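Local coordinates for protein alanine racemase (Actinobacillus succinogenes, PDB 3C3K) that adopts the two-lobed periplasmic binding protein-like fold, as in ligand-binding cores of LacI-type regulators, and probably binds a small ligand between its lobes, at residues S16-P21 with I41-T46; V217-V222 with V235-E240. All coordinates share one frame; numbering follows the deposited sequence.

Contact 1. Residues S16-P21 with I41-T46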
loop_
_atom_site.group_PDB
_atom_site.type_symbol
_atom_site.label_atom_id
_atom_site.label_comp_id
_atom_site.label_asym_id
_atom_site.label_seq_id
_atom_site.Cartn_x
_atom_site.Cartn_y
_atom_site.Cartn_z
ATOM N N SER B 16 -5.245 -10.470 1.767
ATOM C CA SER B 16 -5.421 -10.836 0.368
ATOM C C SER B 16 -4.374 -10.202 -0.562
ATOM O O SER B 16 -3.939 -10.817 -1.505
ATOM C CB SER B 16 -6.845 -10.489 -0.080
ATOM O OG SER B 16 -7.062 -9.140 0.212
ATOM N N ASN B 17 -3.949 -8.983 -0.304
ATOM C CA ASN B 17 -2.825 -8.407 -1.092
ATOM C C ASN B 17 -2.254 -7.218 -0.356
ATOM O O ASN B 17 -2.875 -6.177 -0.195
ATOM C CB ASN B 17 -3.304 -7.991 -2.523
ATOM C CG ASN B 17 -2.186 -7.452 -3.402
ATOM O OD1 ASN B 17 -1.131 -7.053 -2.923
ATOM N ND2 ASN B 17 -2.438 -7.412 -4.721
ATOM N N ILE B 18 -1.047 -7.379 0.090
ATOM C CA ILE B 18 -0.424 -6.406 0.929
ATOM C C ILE B 18 -0.174 -5.075 0.163
ATOM O O ILE B 18 -0.053 -4.012 0.790
ATOM C CB ILE B 18 0.849 -7.042 1.564
ATOM C CG1 ILE B 18 0.999 -6.530 2.993
ATOM C CG2 ILE B 18 2.096 -7.020 0.583
ATOM C CD1 ILE B 18 2.309 -6.889 3.610
ATOM N N ALA B 19 -0.137 -5.130 -1.163
ATOM C CA ALA B 19 -0.054 -3.930 -1.986
ATOM C C ALA B 19 -1.366 -3.225 -2.272
ATOM O O ALA B 19 -1.347 -2.102 -2.771
ATOM C CB ALA B 19 0.709 -4.132 -3.295
ATOM N N ASN B 20 -2.482 -3.841 -1.901
ATOM C CA ASN B 20 -3.802 -3.217 -2.029
ATOM C C ASN B 20 -4.031 -2.238 -0.882
ATOM O O ASN B 20 -4.043 -2.625 0.258
ATOM C CB ASN B 20 -4.850 -4.304 -2.015
ATOM C CG ASN B 20 -6.236 -3.780 -2.279
ATOM O OD1 ASN B 20 -6.434 -2.587 -2.482
ATOM N ND2 ASN B 20 -7.217 -4.695 -2.300
ATOM N N PRO B 21 -4.155 -0.931 -1.170
ATOM C CA PRO B 21 -4.321 0.020 -0.063
ATOM C C PRO B 21 -5.571 -0.275 0.815
ATOM O O PRO B 21 -5.673 0.239 1.921
ATOM C CB PRO B 21 -4.469 1.372 -0.794
ATOM C CG PRO B 21 -4.854 0.911 -2.280
ATOM C CD PRO B 21 -4.124 -0.278 -2.485
ATOM N N ILE B 41 0.210 -8.039 16.167
ATOM C CA ILE B 41 -0.350 -8.573 14.945
ATOM C C ILE B 41 0.739 -9.186 14.072
ATOM O O ILE B 41 1.762 -8.561 13.831
ATOM C CB ILE B 41 -1.059 -7.400 14.181
ATOM C CG1 ILE B 41 -2.256 -6.826 15.004
ATOM C CG2 ILE B 41 -1.493 -7.799 12.814
ATOM C CD1 ILE B 41 -3.340 -7.853 15.254
ATOM N N LEU B 42 0.534 -10.411 13.595
ATOM C CA LEU B 42 1.432 -10.943 12.576
ATOM C C LEU B 42 0.659 -11.022 11.276
ATOM O O LEU B 42 -0.533 -11.441 11.275
ATOM C CB LEU B 42 1.943 -12.308 12.945
ATOM C CG LEU B 42 3.085 -12.497 13.925
ATOM C CD1 LEU B 42 3.246 -13.995 14.099
ATOM C CD2 LEU B 42 4.377 -11.841 13.452
ATOM N N LEU B 43 1.279 -10.628 10.171
ATOM C CA LEU B 43 0.618 -10.686 8.861
ATOM C C LEU B 43 1.139 -11.815 7.991
ATOM O O LEU B 43 2.286 -12.196 8.077
ATOM C CB LEU B 43 0.851 -9.380 8.069
ATOM C CG LEU B 43 0.455 -8.090 8.739
ATOM C CD1 LEU B 43 0.910 -6.998 7.798
ATOM C CD2 LEU B 43 -1.088 -8.018 8.986
ATOM N N CYS B 44 0.313 -12.312 7.099
ATOM C CA CYS B 44 0.814 -13.198 6.049
ATOM C C CYS B 44 0.151 -12.744 4.778
ATOM O O CYS B 44 -1.081 -12.538 4.753
ATOM C CB CYS B 44 0.439 -14.631 6.302
ATOM S SG CYS B 44 1.160 -15.705 4.990
ATOM N N ASN B 45 0.958 -12.525 3.750
ATOM C CA ASN B 45 0.445 -12.068 2.477
ATOM C C ASN B 45 0.095 -13.299 1.701
ATOM O O ASN B 45 0.871 -13.775 0.854
ATOM C CB ASN B 45 1.487 -11.228 1.702
ATOM C CG ASN B 45 0.896 -10.629 0.469
ATOM O OD1 ASN B 45 -0.217 -10.067 0.528
ATOM N ND2 ASN B 45 1.590 -10.789 -0.681
ATOM N N THR B 46 -1.091 -13.823 1.995
ATOM C CA THR B 46 -1.477 -15.186 1.529
ATOM C C THR B 46 -1.965 -15.120 0.097
ATOM O O THR B 46 -1.755 -16.036 -0.711
ATOM C CB THR B 46 -2.562 -15.840 2.483
ATOM O OG1 THR B 46 -3.559 -14.870 2.811
ATOM C CG2 THR B 46 -1.956 -16.273 3.775
#

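Contact 2. Residues V217-V222 with V235-E240. With GOL (glycerol), chain E.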
loop_
_atom_site.group_PDB
_atom_site.type_symbol
_atom_site.label_atom_id
_atom_site.label_comp_id
_atom_site.label_asym_id
_atom_site.label_seq_id
_atom_site.Cartn_x
_atom_site.Cartn_y
_atom_site.Cartn_z
ATOM N N VAL B 217 -15.948 5.407 -12.338
ATOM C CA VAL B 217 -16.278 5.148 -10.945
ATOM C C VAL B 217 -15.346 4.041 -10.451
ATOM O O VAL B 217 -15.054 3.063 -11.172
ATOM C CB VAL B 217 -17.788 4.759 -10.745
ATOM C CG1 VAL B 217 -18.095 4.323 -9.265
ATOM C CG2 VAL B 217 -18.675 5.905 -11.200
ATOM N N GLY B 218 -14.811 4.238 -9.255
ATOM C CA GLY B 218 -13.972 3.202 -8.622
ATOM C C GLY B 218 -14.612 2.452 -7.451
ATOM O O GLY B 218 -15.829 2.306 -7.366
ATOM N N PHE B 219 -13.786 1.905 -6.563
ATOM C CA PHE B 219 -14.301 1.141 -5.421
ATOM C C PHE B 219 -13.305 1.158 -4.265
ATOM O O PHE B 219 -12.118 0.960 -4.472
ATOM C CB PHE B 219 -14.657 -0.278 -5.844
ATOM C CG PHE B 219 -15.871 -0.853 -5.152
ATOM C CD1 PHE B 219 -15.801 -1.243 -3.822
ATOM C CD2 PHE B 219 -17.063 -1.023 -5.831
ATOM C CE1 PHE B 219 -16.920 -1.780 -3.159
ATOM C CE2 PHE B 219 -18.223 -1.569 -5.177
ATOM C CZ PHE B 219 -18.121 -1.952 -3.808
ATOM N N ASP B 220 -13.792 1.503 -3.083
ATOM C CA ASP B 220 -13.068 1.379 -1.795
ATOM C C ASP B 220 -12.878 2.685 -1.055
ATOM O O ASP B 220 -12.909 2.715 0.152
ATOM C CB ASP B 220 -11.712 0.683 -1.910
ATOM C CG ASP B 220 -11.829 -0.830 -2.123
ATOM O OD1 ASP B 220 -12.909 -1.409 -2.048
ATOM O OD2 ASP B 220 -10.804 -1.441 -2.349
ATOM N N GLY B 221 -12.592 3.751 -1.787
ATOM C CA GLY B 221 -12.461 5.076 -1.166
ATOM C C GLY B 221 -11.099 5.201 -0.517
ATOM O O GLY B 221 -11.015 5.655 0.591
ATOM N N VAL B 222 -10.030 4.728 -1.188
ATOM C CA VAL B 222 -8.640 4.850 -0.690
ATOM C C VAL B 222 -8.038 6.190 -1.161
ATOM O O VAL B 222 -8.690 6.903 -1.922
ATOM C CB VAL B 222 -7.778 3.617 -1.025
ATOM C CG1 VAL B 222 -8.252 2.413 -0.221
ATOM C CG2 VAL B 222 -7.832 3.275 -2.595
ATOM N N VAL B 235 -17.059 3.991 -4.482
ATOM C CA VAL B 235 -17.784 3.425 -3.357
ATOM C C VAL B 235 -16.876 3.378 -2.125
ATOM O O VAL B 235 -15.963 2.562 -2.065
ATOM C CB VAL B 235 -18.363 2.014 -3.676
ATOM C CG1 VAL B 235 -19.134 1.499 -2.526
ATOM C CG2 VAL B 235 -19.229 2.064 -4.898
ATOM N N GLN B 236 -17.143 4.262 -1.164
ATOM C CA GLN B 236 -16.358 4.352 0.080
ATOM C C GLN B 236 -16.739 3.262 1.052
ATOM O O GLN B 236 -17.935 3.128 1.394
ATOM C CB GLN B 236 -16.638 5.687 0.753
ATOM C CG GLN B 236 -15.925 5.876 2.070
ATOM C CD GLN B 236 -14.512 6.216 1.820
ATOM O OE1 GLN B 236 -14.236 7.206 1.142
ATOM N NE2 GLN B 236 -13.580 5.387 2.325
ATOM N N GLN B 237 -15.775 2.392 1.386
ATOM C CA GLN B 237 -15.953 1.389 2.478
ATOM C C GLN B 237 -15.451 1.948 3.820
ATOM O O GLN B 237 -14.481 2.715 3.846
ATOM C CB GLN B 237 -15.146 0.147 2.209
ATOM C CG GLN B 237 -15.592 -0.580 0.940
ATOM C CD GLN B 237 -15.273 -2.034 1.023
ATOM O OE1 GLN B 237 -15.553 -2.669 2.048
ATOM N NE2 GLN B 237 -14.703 -2.608 -0.071
ATOM N N PRO B 238 -16.080 1.542 4.913
ATOM C CA PRO B 238 -15.515 1.970 6.187
ATOM C C PRO B 238 -14.341 1.051 6.592
ATOM O O PRO B 238 -14.475 0.235 7.541
ATOM C CB PRO B 238 -16.711 1.823 7.158
ATOM C CG PRO B 238 -17.514 0.716 6.592
ATOM C CD PRO B 238 -17.346 0.778 5.079
ATOM N N SER B 239 -13.206 1.202 5.915
ATOM C CA SER B 239 -12.170 0.163 5.935
ATOM C C SER B 239 -11.563 -0.084 7.309
ATOM O O SER B 239 -11.449 -1.233 7.738
ATOM C CB SER B 239 -11.117 0.444 4.882
ATOM O OG SER B 239 -11.728 0.345 3.588
ATOM N N GLU B 240 -11.151 0.983 7.981
ATOM C CA GLU B 240 -10.720 0.874 9.360
ATOM C C GLU B 240 -11.734 0.237 10.316
ATOM O O GLU B 240 -11.348 -0.603 11.126
ATOM C CB GLU B 240 -10.273 2.223 9.885
ATOM C CG GLU B 240 -9.336 2.125 11.042
ATOM C CD GLU B 240 -8.664 3.475 11.355
ATOM O OE1 GLU B 240 -7.987 4.042 10.474
ATOM O OE2 GLU B 240 -8.853 3.992 12.473
HETATM C C1 GOL E . -12.674 -5.827 -0.926
HETATM O O1 GOL E . -13.897 -5.365 -0.387
HETATM C C2 GOL E . -11.992 -4.621 -1.575
HETATM O O2 GOL E . -12.917 -4.046 -2.480
HETATM C C3 GOL E . -10.645 -4.986 -2.207
HETATM O O3 GOL E . -10.102 -3.844 -2.858
HETATM O O HOH W 1 -11.097 2.499 1.928
#

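Contact 1. Residues S16-P21 with I41-T46
Ile18 and Asn45 meet where the loop 16-21 passes alongside residues 41-46, and one buried amide oxygen does most of the work. The backbone N of Ile18 donates to Asn45 OD1 over 2.8 Å in a bent bond, 139° at the hydrogen, with the donor 41° above the carbonyl plane. Asn45 CG lies anti to its own backbone N (chi1 -173°), which carries the amide across to the loop. The same oxygen packs closely on Ile18, with OD1 3.4 Å from CB of Ile18, while the methyl CG2 of Ile18 sits 3.8 Å from CG of Asn45. The other end of this amide is also held: Asn45 ND2 donates to Glu31 of the second subunit, so both ends of the group are fixed. The arrangement belongs to a beta-alpha-beta unit of a Rossmann-like lobe, strand 9-15, helix 21-35 and strand 39-45 following one another, with the two strands parallel neighbours in the sheet. The loop entering the helix is a type I turn from Asn17 to Asn20, and Asn17 OD1 adds an Asx turn by accepting from Ala19 N at 2.8 Å. Asn20 then N-caps helix 21-35 through Phe22 N. Away from the amide the packing thins. Ile18 CD1 comes only within 4.4 Å of Leu43 CD1, and Leu43 leans instead on Val27 of the helix and, across the dimer interface, on Ile18 of the second subunit. Backbone hydrogen bonds from Leu43 also reach that subunit. On the loose side, the turn swings away from strand 39-45 altogether, leaving Ala19 exposed.

Contact 2. Residues V217-V222 with V235-E240
Phe219 lays one face of its ring over Val235, whose CB stands 3.8 Å from the ring centroid and only 6° off the normal, a centred CH-pi contact. The methyls of Val235 splay beneath the ring, CG2 lying 3.8 Å from Phe219 CE2. At the ring edge comes Gln237 NE2, with its amide turned almost perpendicular to the ring; Arg142 adds a cation-pi contact. Beside this apolar stack the backbones form a single beta bridge: Asp220 N donates to Val235 O at 2.6 Å, and Gln237 N donates to Asp220 O at 3.1 Å. A water donates to that same carbonyl oxygen and also joins Ser239 OG. Gln236 bends at chi2 (78°), folding its amide back so that NE2 reaches Gly221 O across the contact at 3.1 Å and also donates to Gln237 O of its own segment. The Gly-Phe-Asp-Gly run here follows strand 215-217, while 235-240 is one of the crossings between lobes, leading from strand 234-236 into helix 239-254. Asp220 and Gln237 run side by side into the cleft, and NE2 of Gln237 meets OD1 of Asp220 from above the carboxylate plane at 2.9 Å. A glycerol, probably from the crystallisation liquor, completes the network: its O2 and O3 donate to OD1 and OD2 of Asp220 respectively, and Gln237 NE2 donates to its O1 at 2.9 Å. Arg142 and Asn20 also bond to the glycerol. Beside the Phe219 ring, the paired carboxylate and amide thus offer acceptors and a donor suited to polar groups such as hydroxyls, and the glycerol may mark a pocket.

Both segments of contact 1 precede those of contact 2 in the chain, and their centres are about 18 Å apart. Contact 1 belongs to the lobe built on the six-stranded parallel sheet; contact 2 joins the loop after the last strand of the four-stranded sheet to the segment that passes from strand 234-236 into helix 239-254. The two meet directly where Pro21 CG packs 3.8 Å from Val222 CG2. Helix 21-35 is shared: it starts from the loop of contact 1, its Phe22 packs against Asp220, Gln237 and Ser239, and its Lys32 forms a salt bridge with Glu240. The single glycerol between them is consistent with both loops lining the cleft between the lobes, while contact 1 also reaches the dimer interface.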